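Local coordinates for uncharacterized protein (Staphylococcus aureus, PDB 3P8A), which is of unknown function but belongs to the glyoxalase-like (VOC) family, whose paired beta-sheet modules commonly form a metal or ligand pocket, at residues Q188-R201 / I237-K251. Numbering follows the deposited sequence.
Sequences QFSIETVIVKSKNR and IEDGKVSKYHSVIIK
Strand 189-198 pairs with both arms of 237-251, antiparallel to 244-251 and parallel to 237-239, through backbone bonds such as Ile249 N to Thr193 O (2.8 Å) and Glu238 N to Val196 O (2.8 Å). Two classic beta bulges interrupt the antiparallel side: Glu192 and Thr193 sit together opposite Ile249, and His246 and Ser247 opposite Ile195, whose O accepts from both their backbone N atoms. On one face, Val196 CG2 touches Tyr245 CD1 at 3.7 Å, and Val194 and Ile191 pack on Val248. Strand 106-113 of the other large sheet covers Val194, Tyr245 and Val248. Strand 189-198 lies mid-way across a mixed sheet, between strands 234-239 and 244-252, consistent with the paired sheet modules of the glyoxalase-like (VOC) fold. On the other face, the extended Lys197 chain lays CD over one face of the His246 ring, 3.9 Å from its centroid. Beyond the strand, Arg201 holds Asp239 through two nitrogens in a salt bridge. Arg201 NE meets Asp239 OD1 at 2.7 Å and Arg201 NH2 meets Asp239 OD2 at 2.9 Å, both from above the carboxylate plane. The bend at chi3 (53°) turns the guanidinium to that carboxylate. A water joins Asp239 OD1 to Ser198 O and Arg201 N. Nearby, Ser243 OG accepts from Lys199 N at 2.8 Å.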
ATOM      1  N   GLN A 188       9.336 -15.964  -8.061  1.00 26.16           N
ATOM      2  CA  GLN A 188       8.328 -16.988  -8.378  1.00 24.73           C
ATOM      3  C   GLN A 188       6.940 -16.296  -8.271  1.00 27.24           C
ATOM      4  O   GLN A 188       5.969 -16.750  -8.881  1.00 27.36           O
ATOM      5  CB  GLN A 188       8.428 -18.166  -7.368  1.00 25.18           C
ATOM      6  CG  GLN A 188       8.027 -17.804  -5.928  1.00 36.33           C
ATOM      7  CD  GLN A 188       8.852 -18.390  -4.818  1.00 60.24           C
ATOM      8  OE1 GLN A 188       8.369 -19.164  -3.988  1.00 58.54           O
ATOM      9  NE2 GLN A 188      10.105 -17.968  -4.725  1.00 53.32           N
ATOM     10  N   PHE A 189       6.871 -15.198  -7.476  1.00 20.62           N
ATOM     11  CA  PHE A 189       5.667 -14.414  -7.248  1.00 19.57           C
ATOM     12  C   PHE A 189       5.675 -13.128  -8.030  1.00 21.80           C
ATOM     13  O   PHE A 189       6.730 -12.534  -8.245  1.00 20.13           O
ATOM     14  CB  PHE A 189       5.515 -14.072  -5.763  1.00 21.37           C
ATOM     15  CG  PHE A 189       5.496 -15.248  -4.828  1.00 22.78           C
ATOM     16  CD1 PHE A 189       4.526 -16.238  -4.950  1.00 24.69           C
ATOM     17  CD2 PHE A 189       6.391 -15.324  -3.770  1.00 24.11           C
ATOM     18  CE1 PHE A 189       4.498 -17.315  -4.068  1.00 25.08           C
ATOM     19  CE2 PHE A 189       6.361 -16.400  -2.885  1.00 26.64           C
ATOM     20  CZ  PHE A 189       5.427 -17.396  -3.050  1.00 24.69           C
ATOM     21  N   SER A 190       4.473 -12.658  -8.375  1.00 17.77           N
ATOM     22  CA  SER A 190       4.228 -11.424  -9.094  1.00 16.50           C
ATOM     23  C   SER A 190       2.833 -10.920  -8.709  1.00 17.35           C
ATOM     24  O   SER A 190       1.853 -11.645  -8.892  1.00 15.03           O
ATOM     25  CB  SER A 190       4.318 -11.670 -10.600  1.00 20.63           C
ATOM     26  OG  SER A 190       4.449 -10.451 -11.312  1.00 38.63           O
ATOM     27  N   ILE A 191       2.744  -9.711  -8.122  1.00 13.67           N
ATOM     28  CA  ILE A 191       1.451  -9.114  -7.776  1.00 12.87           C
ATOM     29  C   ILE A 191       0.750  -8.808  -9.113  1.00 16.17           C
ATOM     30  O   ILE A 191       1.373  -8.261 -10.025  1.00 15.14           O
ATOM     31  CB  ILE A 191       1.566  -7.892  -6.821  1.00 16.14           C
ATOM     32  CG1 ILE A 191       1.995  -8.340  -5.399  1.00 16.35           C
ATOM     33  CG2 ILE A 191       0.251  -7.098  -6.759  1.00 16.56           C
ATOM     34  CD1 ILE A 191       2.686  -7.304  -4.559  1.00 22.91           C
ATOM     35  N   GLU A 192      -0.514  -9.227  -9.243  1.00 10.17           N
ATOM     36  CA  GLU A 192      -1.288  -9.048 -10.461  1.00 10.50           C
ATOM     37  C   GLU A 192      -2.436  -8.069 -10.272  1.00 14.76           C
ATOM     38  O   GLU A 192      -2.695  -7.253 -11.160  1.00 10.53           O
ATOM     39  CB  GLU A 192      -1.827 -10.416 -10.903  1.00 12.95           C
ATOM     40  CG  GLU A 192      -2.510 -10.436 -12.260  1.00 30.40           C
ATOM     41  CD  GLU A 192      -3.171 -11.746 -12.631  1.00 64.17           C
ATOM     42  OE1 GLU A 192      -3.236 -12.661 -11.776  1.00 58.58           O
ATOM     43  OE2 GLU A 192      -3.639 -11.852 -13.786  1.00 71.84           O
ATOM     44  N   THR A 193      -3.175  -8.192  -9.146  1.00 12.22           N
ATOM     45  CA  THR A 193      -4.363  -7.389  -8.898  1.00 11.51           C
ATOM     46  C   THR A 193      -4.518  -7.089  -7.432  1.00 12.34           C
ATOM     47  O   THR A 193      -4.203  -7.918  -6.581  1.00  8.66           O
ATOM     48  CB  THR A 193      -5.621  -8.145  -9.412  1.00 20.87           C
ATOM     49  OG1 THR A 193      -5.421  -8.534 -10.764  1.00 24.10           O
ATOM     50  CG2 THR A 193      -6.912  -7.316  -9.326  1.00 17.94           C
ATOM     51  N   VAL A 194      -5.071  -5.922  -7.158  1.00  9.38           N
ATOM     52  CA  VAL A 194      -5.446  -5.457  -5.837  1.00  9.24           C
ATOM     53  C   VAL A 194      -6.942  -5.237  -5.928  1.00 10.64           C
ATOM     54  O   VAL A 194      -7.427  -4.517  -6.827  1.00  9.16           O
ATOM     55  CB  VAL A 194      -4.665  -4.196  -5.366  1.00 14.02           C
ATOM     56  CG1 VAL A 194      -5.237  -3.653  -4.046  1.00 14.53           C
ATOM     57  CG2 VAL A 194      -3.202  -4.530  -5.184  1.00 13.94           C
ATOM     58  N   ILE A 195      -7.670  -5.947  -5.060  1.00  5.35           N
ATOM     59  CA  ILE A 195      -9.110  -5.855  -5.008  1.00  6.51           C
ATOM     60  C   ILE A 195      -9.547  -5.000  -3.824  1.00 12.18           C
ATOM     61  O   ILE A 195      -9.173  -5.258  -2.662  1.00 11.47           O
ATOM     62  CB  ILE A 195      -9.827  -7.242  -5.067  1.00  8.03           C
ATOM     63  CG1 ILE A 195      -9.445  -7.994  -6.359  1.00  8.15           C
ATOM     64  CG2 ILE A 195     -11.356  -7.026  -5.033  1.00  6.69           C
ATOM     65  CD1 ILE A 195     -10.188  -9.385  -6.571  1.00 19.28           C
ATOM     66  N   VAL A 196     -10.360  -3.987  -4.139  1.00  7.89           N
ATOM     67  CA  VAL A 196     -10.910  -3.030  -3.208  1.00  7.09           C
ATOM     68  C   VAL A 196     -12.431  -3.182  -3.234  1.00 10.20           C
ATOM     69  O   VAL A 196     -13.037  -3.244  -4.322  1.00  9.17           O
ATOM     70  CB  VAL A 196     -10.473  -1.578  -3.595  1.00 11.77           C
ATOM     71  CG1 VAL A 196     -11.133  -0.534  -2.709  1.00 11.31           C
ATOM     72  CG2 VAL A 196      -8.951  -1.413  -3.567  1.00 11.76           C
ATOM     73  N   LYS A 197     -13.043  -3.299  -2.036  1.00  5.73           N
ATOM     74  CA  LYS A 197     -14.485  -3.353  -1.910  1.00  5.24           C
ATOM     75  C   LYS A 197     -14.909  -1.941  -1.540  1.00  9.81           C
ATOM     76  O   LYS A 197     -14.279  -1.338  -0.668  1.00  8.19           O
ATOM     77  CB  LYS A 197     -14.916  -4.411  -0.867  1.00  8.71           C
ATOM     78  CG  LYS A 197     -15.206  -5.743  -1.554  1.00 10.69           C
ATOM     79  CD  LYS A 197     -15.481  -6.889  -0.637  1.00 16.08           C
ATOM     80  CE  LYS A 197     -15.971  -8.079  -1.447  1.00 27.24           C
ATOM     81  NZ  LYS A 197     -16.349  -9.236  -0.598  1.00 42.56           N
ATOM     82  N   SER A 198     -15.906  -1.372  -2.239  1.00  7.42           N
ATOM     83  CA  SER A 198     -16.342  -0.014  -1.912  1.00  6.73           C
ATOM     84  C   SER A 198     -17.858   0.112  -1.820  1.00 11.41           C
ATOM     85  O   SER A 198     -18.568  -0.383  -2.703  1.00 11.41           O
ATOM     86  CB  SER A 198     -15.812   0.983  -2.928  1.00  4.90           C
ATOM     87  OG  SER A 198     -16.281   2.283  -2.602  1.00 10.17           O
ATOM     88  N   LYS A 199     -18.341   0.865  -0.815  1.00  6.34           N
ATOM     89  CA  LYS A 199     -19.787   1.123  -0.686  1.00  7.12           C
ATOM     90  C   LYS A 199     -20.222   2.239  -1.619  1.00 11.86           C
ATOM     91  O   LYS A 199     -21.416   2.528  -1.732  1.00 12.73           O
ATOM     92  CB  LYS A 199     -20.173   1.458   0.769  1.00  9.48           C
ATOM     93  CG  LYS A 199     -20.134   0.261   1.700  1.00 14.81           C
ATOM     94  CD  LYS A 199     -20.524   0.658   3.129  1.00 22.57           C
ATOM     95  CE  LYS A 199     -19.378   1.260   3.899  1.00 27.74           C
ATOM     96  NZ  LYS A 199     -19.778   1.541   5.311  1.00 34.95           N
ATOM     97  N   ASN A 200     -19.257   2.862  -2.307  1.00  9.42           N
ATOM     98  CA  ASN A 200     -19.508   3.903  -3.291  1.00  8.60           C
ATOM     99  C   ASN A 200     -18.477   3.796  -4.406  1.00 10.42           C
ATOM    100  O   ASN A 200     -17.584   4.620  -4.523  1.00 10.31           O
ATOM    101  CB  ASN A 200     -19.528   5.315  -2.636  1.00 14.01           C
ATOM    102  CG  ASN A 200     -20.188   6.356  -3.510  1.00 26.87           C
ATOM    103  OD1 ASN A 200     -20.508   6.111  -4.671  1.00 23.68           O
ATOM    104  ND2 ASN A 200     -20.363   7.560  -2.984  1.00 27.43           N
ATOM    105  N   ARG A 201     -18.596   2.753  -5.218  1.00  9.82           N
ATOM    106  CA  ARG A 201     -17.670   2.482  -6.312  1.00 10.18           C
ATOM    107  C   ARG A 201     -17.516   3.635  -7.265  1.00 14.51           C
ATOM    108  O   ARG A 201     -16.399   3.933  -7.666  1.00 11.57           O
ATOM    109  CB  ARG A 201     -18.108   1.223  -7.066  1.00  7.59           C
ATOM    110  CG  ARG A 201     -17.274   0.918  -8.305  1.00  7.98           C
ATOM    111  CD  ARG A 201     -17.479  -0.497  -8.779  1.00  8.66           C
ATOM    112  NE  ARG A 201     -18.887  -0.857  -8.990  1.00  8.20           N
ATOM    113  CZ  ARG A 201     -19.422  -1.161 -10.176  1.00 14.65           C
ATOM    114  NH1 ARG A 201     -18.706  -1.044 -11.288  1.00  5.94           N
ATOM    115  NH2 ARG A 201     -20.681  -1.557 -10.258  1.00  7.89           N
ATOM    116  N   ILE A 237     -12.099  -2.332  -8.264  1.00  6.30           N
ATOM    117  CA  ILE A 237     -12.999  -1.701  -7.289  1.00  6.63           C
ATOM    118  C   ILE A 237     -14.330  -2.396  -7.514  1.00 14.02           C
ATOM    119  O   ILE A 237     -14.880  -2.337  -8.612  1.00 13.59           O
ATOM    120  CB  ILE A 237     -13.145  -0.150  -7.467  1.00  9.83           C
ATOM    121  CG1 ILE A 237     -11.791   0.593  -7.738  1.00 12.69           C
ATOM    122  CG2 ILE A 237     -13.976   0.505  -6.335  1.00  7.32           C
ATOM    123  CD1 ILE A 237     -10.686   0.488  -6.654  1.00 21.47           C
ATOM    124  N   GLU A 238     -14.801  -3.125  -6.510  1.00 12.18           N
ATOM    125  CA  GLU A 238     -16.052  -3.826  -6.608  1.00 12.10           C
ATOM    126  C   GLU A 238     -17.029  -3.384  -5.542  1.00 13.58           C
ATOM    127  O   GLU A 238     -16.640  -2.954  -4.454  1.00 10.50           O
ATOM    128  CB  GLU A 238     -15.881  -5.351  -6.689  1.00 14.28           C
ATOM    129  CG  GLU A 238     -15.197  -6.019  -5.517  1.00 30.43           C
ATOM    130  CD  GLU A 238     -15.018  -7.516  -5.674  1.00 49.27           C
ATOM    131  OE1 GLU A 238     -14.911  -8.204  -4.635  1.00 47.95           O
ATOM    132  OE2 GLU A 238     -14.948  -7.997  -6.827  1.00 44.27           O
ATOM    133  N   ASP A 239     -18.308  -3.447  -5.891  1.00 10.45           N
ATOM    134  CA  ASP A 239     -19.394  -3.093  -4.987  1.00  9.93           C
ATOM    135  C   ASP A 239     -19.352  -4.061  -3.802  1.00 15.88           C
ATOM    136  O   ASP A 239     -19.106  -5.245  -3.985  1.00 14.01           O
ATOM    137  CB  ASP A 239     -20.739  -3.264  -5.707  1.00 10.53           C
ATOM    138  CG  ASP A 239     -20.985  -2.271  -6.821  1.00 11.38           C
ATOM    139  OD1 ASP A 239     -20.418  -1.165  -6.763  1.00 10.69           O
ATOM    140  OD2 ASP A 239     -21.766  -2.595  -7.743  1.00 15.90           O
ATOM    141  N   GLY A 240     -19.551  -3.539  -2.608  1.00 16.18           N
ATOM    142  CA  GLY A 240     -19.575  -4.379  -1.422  1.00 15.84           C
ATOM    143  C   GLY A 240     -20.381  -3.762  -0.313  1.00 19.76           C
ATOM    144  O   GLY A 240     -20.723  -2.578  -0.361  1.00 17.81           O
ATOM    145  N   LYS A 241     -20.689  -4.566   0.703  1.00 17.76           N
ATOM    146  CA  LYS A 241     -21.362  -4.083   1.907  1.00 17.01           C
ATOM    147  C   LYS A 241     -20.298  -3.466   2.821  1.00 17.91           C
ATOM    148  O   LYS A 241     -20.624  -2.745   3.758  1.00 16.96           O
ATOM    149  CB  LYS A 241     -22.133  -5.219   2.603  1.00 20.84           C
ATOM    150  CG  LYS A 241     -23.253  -5.808   1.728  1.00 43.82           C
ATOM    151  CD  LYS A 241     -24.694  -5.667   2.306  1.00 62.22           C
ATOM    152  CE  LYS A 241     -25.771  -5.849   1.255  1.00 73.94           C
ATOM    153  NZ  LYS A 241     -26.869  -4.849   1.395  1.00 82.29           N
ATOM    154  N   VAL A 242     -19.009  -3.680   2.491  1.00 14.94           N
ATOM    155  CA  VAL A 242     -17.862  -3.111   3.219  1.00 15.13           C
ATOM    156  C   VAL A 242     -17.061  -2.156   2.304  1.00 16.41           C
ATOM    157  O   VAL A 242     -17.113  -2.293   1.078  1.00 14.42           O
ATOM    158  CB  VAL A 242     -16.911  -4.226   3.778  1.00 19.82           C
ATOM    159  CG1 VAL A 242     -17.614  -5.121   4.778  1.00 19.93           C
ATOM    160  CG2 VAL A 242     -16.305  -5.075   2.667  1.00 20.47           C
ATOM    161  N   SER A 243     -16.352  -1.198   2.898  1.00 11.11           N
ATOM    162  CA  SER A 243     -15.430  -0.329   2.173  1.00 10.34           C
ATOM    163  C   SER A 243     -14.021  -0.650   2.699  1.00 13.96           C
ATOM    164  O   SER A 243     -13.651  -0.233   3.803  1.00 15.97           O
ATOM    165  CB  SER A 243     -15.777   1.148   2.330  1.00 13.77           C
ATOM    166  OG  SER A 243     -16.860   1.503   1.488  1.00 16.73           O
ATOM    167  N   LYS A 244     -13.242  -1.417   1.925  1.00  7.96           N
ATOM    168  CA  LYS A 244     -11.886  -1.805   2.343  1.00  5.49           C
ATOM    169  C   LYS A 244     -11.002  -2.393   1.250  1.00  9.73           C
ATOM    170  O   LYS A 244     -11.502  -2.949   0.266  1.00  9.55           O
ATOM    171  CB  LYS A 244     -11.956  -2.789   3.559  1.00  7.11           C
ATOM    172  CG  LYS A 244     -12.624  -4.127   3.267  1.00 20.21           C
ATOM    173  CD  LYS A 244     -12.502  -5.020   4.492  1.00 34.04           C
ATOM    174  CE  LYS A 244     -12.792  -6.459   4.202  1.00 45.05           C
ATOM    175  NZ  LYS A 244     -12.738  -7.268   5.452  1.00 58.69           N
ATOM    176  N   TYR A 245      -9.681  -2.345   1.482  1.00  6.61           N
ATOM    177  CA  TYR A 245      -8.657  -3.029   0.693  1.00  7.15           C
ATOM    178  C   TYR A 245      -8.866  -4.482   1.123  1.00  9.21           C
ATOM    179  O   TYR A 245      -8.717  -4.808   2.305  1.00  7.11           O
ATOM    180  CB  TYR A 245      -7.259  -2.502   1.071  1.00  8.19           C
ATOM    181  CG  TYR A 245      -7.018  -1.122   0.506  1.00 10.44           C
ATOM    182  CD1 TYR A 245      -6.589  -0.952  -0.809  1.00 12.94           C
ATOM    183  CD2 TYR A 245      -7.265   0.020   1.268  1.00 10.96           C
ATOM    184  CE1 TYR A 245      -6.413   0.319  -1.351  1.00 15.46           C
ATOM    185  CE2 TYR A 245      -7.127   1.299   0.722  1.00 11.31           C
ATOM    186  CZ  TYR A 245      -6.692   1.440  -0.585  1.00 13.99           C
ATOM    187  OH  TYR A 245      -6.533   2.684  -1.132  1.00 11.27           O
ATOM    188  N   HIS A 246      -9.369  -5.296   0.203  1.00  5.87           N
ATOM    189  CA  HIS A 246      -9.849  -6.635   0.458  1.00  5.61           C
ATOM    190  C   HIS A 246      -8.892  -7.786   0.206  1.00  7.56           C
ATOM    191  O   HIS A 246      -8.737  -8.645   1.064  1.00  4.83           O
ATOM    192  CB  HIS A 246     -11.158  -6.816  -0.324  1.00  7.04           C
ATOM    193  CG  HIS A 246     -11.778  -8.175  -0.220  1.00 10.90           C
ATOM    194  ND1 HIS A 246     -12.576  -8.520   0.863  1.00 13.09           N
ATOM    195  CD2 HIS A 246     -11.791  -9.190  -1.121  1.00 12.66           C
ATOM    196  CE1 HIS A 246     -13.041  -9.733   0.595  1.00 12.48           C
ATOM    197  NE2 HIS A 246     -12.578 -10.190  -0.581  1.00 13.14           N
ATOM    198  N   SER A 247      -8.304  -7.844  -0.970  1.00  6.30           N
ATOM    199  CA  SER A 247      -7.451  -8.948  -1.336  1.00  8.04           C
ATOM    200  C   SER A 247      -6.413  -8.577  -2.370  1.00 10.85           C
ATOM    201  O   SER A 247      -6.521  -7.548  -3.036  1.00 10.82           O
ATOM    202  CB  SER A 247      -8.300 -10.123  -1.842  1.00 11.80           C
ATOM    203  OG  SER A 247      -8.808  -9.909  -3.146  1.00 19.48           O
ATOM    204  N   VAL A 248      -5.400  -9.410  -2.478  1.00  8.94           N
ATOM    205  CA  VAL A 248      -4.313  -9.246  -3.440  1.00 10.85           C
ATOM    206  C   VAL A 248      -4.199 -10.576  -4.207  1.00 15.01           C
ATOM    207  O   VAL A 248      -4.339 -11.656  -3.607  1.00 13.29           O
ATOM    208  CB  VAL A 248      -2.986  -8.741  -2.772  1.00 16.46           C
ATOM    209  CG1 VAL A 248      -2.324  -9.807  -1.887  1.00 16.57           C
ATOM    210  CG2 VAL A 248      -1.998  -8.205  -3.811  1.00 17.38           C
ATOM    211  N   ILE A 249      -4.038 -10.502  -5.536  1.00 12.04           N
ATOM    212  CA  ILE A 249      -3.902 -11.682  -6.393  1.00 11.02           C
ATOM    213  C   ILE A 249      -2.458 -11.742  -6.807  1.00 10.98           C
ATOM    214  O   ILE A 249      -1.948 -10.783  -7.376  1.00 11.03           O
ATOM    215  CB  ILE A 249      -4.883 -11.720  -7.604  1.00 13.78           C
ATOM    216  CG1 ILE A 249      -6.355 -11.558  -7.134  1.00 15.61           C
ATOM    217  CG2 ILE A 249      -4.690 -13.016  -8.426  1.00 11.67           C
ATOM    218  CD1 ILE A 249      -7.370 -11.402  -8.278  1.00 21.67           C
ATOM    219  N   ILE A 250      -1.791 -12.837  -6.450  1.00  8.17           N
ATOM    220  CA  ILE A 250      -0.363 -13.050  -6.690  1.00  8.73           C
ATOM    221  C   ILE A 250      -0.180 -14.227  -7.603  1.00 14.20           C
ATOM    222  O   ILE A 250      -0.605 -15.333  -7.279  1.00 12.58           O
ATOM    223  CB  ILE A 250       0.475 -13.205  -5.385  1.00  9.99           C
ATOM    224  CG1 ILE A 250       0.223 -12.037  -4.400  1.00 10.82           C
ATOM    225  CG2 ILE A 250       1.983 -13.251  -5.730  1.00  8.94           C
ATOM    226  CD1 ILE A 250       0.652 -12.348  -2.905  1.00 14.57           C
ATOM    227  N   LYS A 251       0.455 -13.995  -8.745  1.00 15.38           N
ATOM    228  CA  LYS A 251       0.758 -15.061  -9.684  1.00 16.84           C
ATOM    229  C   LYS A 251       1.924 -15.838  -9.067  1.00 23.56           C
ATOM    230  O   LYS A 251       2.871 -15.227  -8.562  1.00 23.71           O
ATOM    231  CB  LYS A 251       1.139 -14.477 -11.050  1.00 21.08           C
ATOM    232  CG  LYS A 251      -0.060 -14.117 -11.916  1.00 37.45           C
ATOM    233  CD  LYS A 251       0.383 -13.703 -13.328  1.00 53.72           C
ATOM    234  CE  LYS A 251       0.439 -12.204 -13.578  1.00 66.81           C
ATOM    235  NZ  LYS A 251       1.524 -11.518 -12.819  1.00 73.13           N
TER
HETATM  236  O   HOH W   1       1.406  -8.684 -13.351  1.00 41.95           O
HETATM  237  O   HOH W   2     -20.404   0.646  -4.575  1.00  7.17           O